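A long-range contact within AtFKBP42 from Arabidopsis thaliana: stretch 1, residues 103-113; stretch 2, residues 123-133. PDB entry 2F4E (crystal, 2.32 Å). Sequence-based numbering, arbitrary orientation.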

# COMPACT_ATOMS: atom_id res chain seq x y z
N LYS A 103 7.29 -8.50 -3.87
CA LYS A 103 7.15 -9.73 -3.10
C LYS A 103 5.66 -10.06 -3.05
O LYS A 103 4.81 -9.19 -3.25
N LYS A 104 5.34 -11.31 -2.75
CA LYS A 104 3.95 -11.72 -2.70
C LYS A 104 3.14 -11.04 -1.61
O LYS A 104 1.95 -10.74 -1.79
N GLU A 105 3.77 -10.78 -0.47
CA GLU A 105 3.08 -10.16 0.64
C GLU A 105 2.70 -8.70 0.40
O GLU A 105 1.96 -8.11 1.19
N LEU A 106 3.20 -8.12 -0.70
CA LEU A 106 2.90 -6.73 -1.04
C LEU A 106 2.06 -6.64 -2.31
O LEU A 106 1.86 -5.56 -2.86
N ALA A 107 1.58 -7.79 -2.77
CA ALA A 107 0.77 -7.89 -3.99
C ALA A 107 -0.36 -6.87 -4.00
O ALA A 107 -0.57 -6.16 -4.98
N GLY A 108 -1.11 -6.81 -2.90
CA GLY A 108 -2.20 -5.87 -2.78
C GLY A 108 -1.73 -4.43 -2.79
O GLY A 108 -2.29 -3.58 -3.49
N LEU A 109 -0.68 -4.15 -2.02
CA LEU A 109 -0.14 -2.81 -1.96
C LEU A 109 0.25 -2.33 -3.35
O LEU A 109 -0.10 -1.23 -3.74
N ALA A 110 0.96 -3.19 -4.09
CA ALA A 110 1.40 -2.88 -5.45
C ALA A 110 0.23 -2.45 -6.33
O ALA A 110 0.31 -1.46 -7.06
N ILE A 111 -0.87 -3.21 -6.25
CA ILE A 111 -2.06 -2.89 -7.02
C ILE A 111 -2.56 -1.49 -6.68
O ILE A 111 -2.98 -0.74 -7.56
N GLY A 112 -2.48 -1.14 -5.41
CA GLY A 112 -2.91 0.18 -5.00
C GLY A 112 -1.96 1.23 -5.52
O GLY A 112 -2.40 2.21 -6.10
N VAL A 113 -0.66 1.00 -5.33
CA VAL A 113 0.37 1.93 -5.79
C VAL A 113 0.25 2.21 -7.27
O VAL A 113 0.39 3.35 -7.71
N LEU A 123 -5.14 5.64 1.52
CA LEU A 123 -5.37 4.46 2.34
C LEU A 123 -5.65 3.32 1.39
O LEU A 123 -6.39 3.48 0.42
N VAL A 124 -5.04 2.17 1.63
CA VAL A 124 -5.25 1.03 0.76
C VAL A 124 -5.73 -0.16 1.58
O VAL A 124 -5.03 -0.65 2.48
N HIS A 125 -6.93 -0.61 1.24
CA HIS A 125 -7.56 -1.74 1.90
C HIS A 125 -7.27 -2.97 1.09
O HIS A 125 -7.70 -3.09 -0.06
N VAL A 126 -6.55 -3.90 1.70
CA VAL A 126 -6.15 -5.11 1.03
C VAL A 126 -6.62 -6.41 1.66
O VAL A 126 -6.38 -6.67 2.84
N GLY A 127 -7.30 -7.22 0.86
CA GLY A 127 -7.77 -8.50 1.36
C GLY A 127 -6.56 -9.34 1.66
O GLY A 127 -5.54 -9.24 0.97
N TRP A 128 -6.65 -10.18 2.68
CA TRP A 128 -5.54 -11.03 3.05
C TRP A 128 -5.02 -11.88 1.88
O TRP A 128 -3.84 -12.18 1.82
N GLU A 129 -5.90 -12.24 0.95
CA GLU A 129 -5.49 -13.04 -0.20
C GLU A 129 -4.29 -12.39 -0.90
O GLU A 129 -3.38 -13.08 -1.37
N LEU A 130 -4.29 -11.07 -0.97
CA LEU A 130 -3.21 -10.36 -1.63
C LEU A 130 -2.13 -9.89 -0.64
O LEU A 130 -1.25 -9.12 -1.00
N ALA A 131 -2.20 -10.38 0.60
CA ALA A 131 -1.24 -10.00 1.64
C ALA A 131 -0.44 -11.20 2.17
O ALA A 131 0.31 -11.83 1.42
N TYR A 132 -0.60 -11.52 3.45
CA TYR A 132 0.10 -12.65 4.06
C TYR A 132 -0.71 -13.94 3.98
O TYR A 132 -0.39 -14.94 4.63
N GLY A 133 -1.78 -13.90 3.19
CA GLY A 133 -2.63 -15.06 2.96
C GLY A 133 -3.17 -15.92 4.09
O GLY A 133 -3.28 -15.51 5.24

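The contact is a mostly apolar packing of a 3-10 segment and the glycine-bearing helix after it against a strand and the loop that follows, pinned by one direct backbone hydrogen bond and one bridging water, with 467 Å² buried in all. The axes of helix 107-113 and strand 123-126 approach to 8.3 Å at 138°, and two glycines form much of the helix surface facing the strand. Val126 (chi1 t) points toward the helix and sets CG1 3.6 Å from Gly108 CA; an ideal CB on Gly108 would lie 2.1 Å from Val126 CG1, a clash. One helical turn after Gly108, Gly112 CA lies 4.2 Å from CG1 of Val124 (chi1 t), which also points toward the helix; an ideal CB on Gly112 would fall 2.8 Å from Val124 CG1, a clash. The absence of side chains at both positions therefore leaves room for the valines.

Leu130, rotamer mt, starts out sideways. Its CB lies 4.3 Å from Ala107 CB, and its CD1 reaches 3.9 Å from CD1 of Ile111, also mt, whose CA-to-CB bond points toward stretch 2. The polar anchor is the carbonyl of the same leucine: Gly108 N donates to Leu130 O at 3.0 Å, with an N-H...O angle of 153°. Water 1 donates to Leu130 O (3.2 Å) and to Glu105 O (3.1 Å), and accepts from Leu109 N (3.0 Å), so it links the two stretches through backbone atoms alone.

At the other end, Glu105 CA approaches Ala131 O to 3.3 Å, and the 170° angle at hydrogen supports a CA-H...O contact. Tyr132 (chi1 m, -78°) has its CA-to-CB bond directed away, yet its ring comes nearer: Glu105 CB sits 3.9 Å from the centroid of the Tyr132 ring, 19° off the normal, a CH-pi contact over the face. Glu105 has chi1 p, and its carboxylate end leads away from this contact.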

# COMPACT_ATOMS: atom_id res chain seq x y z
CB LYS A 103 7.67 -9.53 -1.67
CG LYS A 103 9.05 -8.93 -1.58
CD LYS A 103 9.52 -8.88 -0.14
CE LYS A 103 10.74 -7.99 0.04
NZ LYS A 103 10.41 -6.58 -0.36
CB LYS A 104 3.86 -13.24 -2.54
CG LYS A 104 2.42 -13.76 -2.59
CD LYS A 104 2.34 -15.25 -2.36
CE LYS A 104 0.90 -15.71 -2.36
NZ LYS A 104 0.80 -17.19 -2.17
CB GLU A 105 3.90 -10.29 1.94
CG GLU A 105 5.21 -9.51 1.95
CD GLU A 105 6.40 -10.33 1.47
OE1 GLU A 105 6.20 -11.27 0.67
OE2 GLU A 105 7.54 -10.01 1.88
CB LEU A 106 4.19 -5.94 -1.25
CG LEU A 106 5.26 -5.92 -0.15
CD1 LEU A 106 6.50 -5.22 -0.69
CD2 LEU A 106 4.73 -5.22 1.09
CB ALA A 107 0.19 -9.30 -4.13
CB LEU A 109 1.07 -2.77 -1.02
CG LEU A 109 1.88 -1.47 -0.92
CD1 LEU A 109 0.98 -0.32 -0.52
CD2 LEU A 109 3.00 -1.65 0.07
CB ALA A 110 2.09 -4.08 -6.06
CB ILE A 111 -3.16 -3.94 -6.76
CG1 ILE A 111 -2.77 -5.27 -7.40
CG2 ILE A 111 -4.48 -3.44 -7.29
CD1 ILE A 111 -3.64 -6.44 -7.02
CB VAL A 113 1.79 1.35 -5.51
CG1 VAL A 113 2.83 2.12 -6.29
CG2 VAL A 113 2.11 1.43 -4.02
CB LEU A 123 -6.57 4.67 3.25
CG LEU A 123 -6.49 5.74 4.34
CD1 LEU A 123 -7.78 5.69 5.18
CD2 LEU A 123 -5.26 5.51 5.23
CB VAL A 124 -3.97 0.65 -0.03
CG1 VAL A 124 -4.30 -0.40 -1.06
CG2 VAL A 124 -3.37 1.88 -0.70
CB HIS A 125 -9.06 -1.48 2.00
CG HIS A 125 -9.39 -0.22 2.72
ND1 HIS A 125 -9.44 -0.14 4.10
CD2 HIS A 125 -9.63 1.04 2.28
CE1 HIS A 125 -9.70 1.09 4.46
NE2 HIS A 125 -9.82 1.83 3.37
CB VAL A 126 -4.61 -5.16 0.93
CG1 VAL A 126 -4.18 -6.41 0.18
CG2 VAL A 126 -4.10 -3.89 0.28
CB TRP A 128 -5.90 -11.94 4.23
CG TRP A 128 -7.12 -12.76 4.04
CD1 TRP A 128 -8.38 -12.47 4.46
CD2 TRP A 128 -7.19 -14.04 3.39
NE1 TRP A 128 -9.24 -13.48 4.11
CE2 TRP A 128 -8.54 -14.45 3.45
CE3 TRP A 128 -6.26 -14.87 2.76
CZ2 TRP A 128 -8.98 -15.67 2.89
CZ3 TRP A 128 -6.69 -16.08 2.20
CH2 TRP A 128 -8.04 -16.47 2.28
CB GLU A 129 -6.64 -13.20 -1.20
CG GLU A 129 -7.82 -14.04 -0.69
CD GLU A 129 -8.90 -13.19 -0.02
OE1 GLU A 129 -8.54 -12.19 0.64
OE2 GLU A 129 -10.10 -13.53 -0.15
CB LEU A 130 -3.79 -9.19 -2.41
CG LEU A 130 -4.87 -9.59 -3.44
CD1 LEU A 130 -5.44 -8.38 -4.11
CD2 LEU A 130 -4.28 -10.52 -4.48
CB ALA A 131 -1.98 -9.33 2.77
CB TYR A 132 0.46 -12.31 5.51
CG TYR A 132 1.67 -11.41 5.62
CD1 TYR A 132 2.96 -11.93 5.54
CD2 TYR A 132 1.52 -10.03 5.74
CE1 TYR A 132 4.08 -11.09 5.56
CE2 TYR A 132 2.63 -9.18 5.77
CZ TYR A 132 3.91 -9.72 5.67
OH TYR A 132 5.01 -8.89 5.67
O HOH W 1 -0.17 -6.25 0.04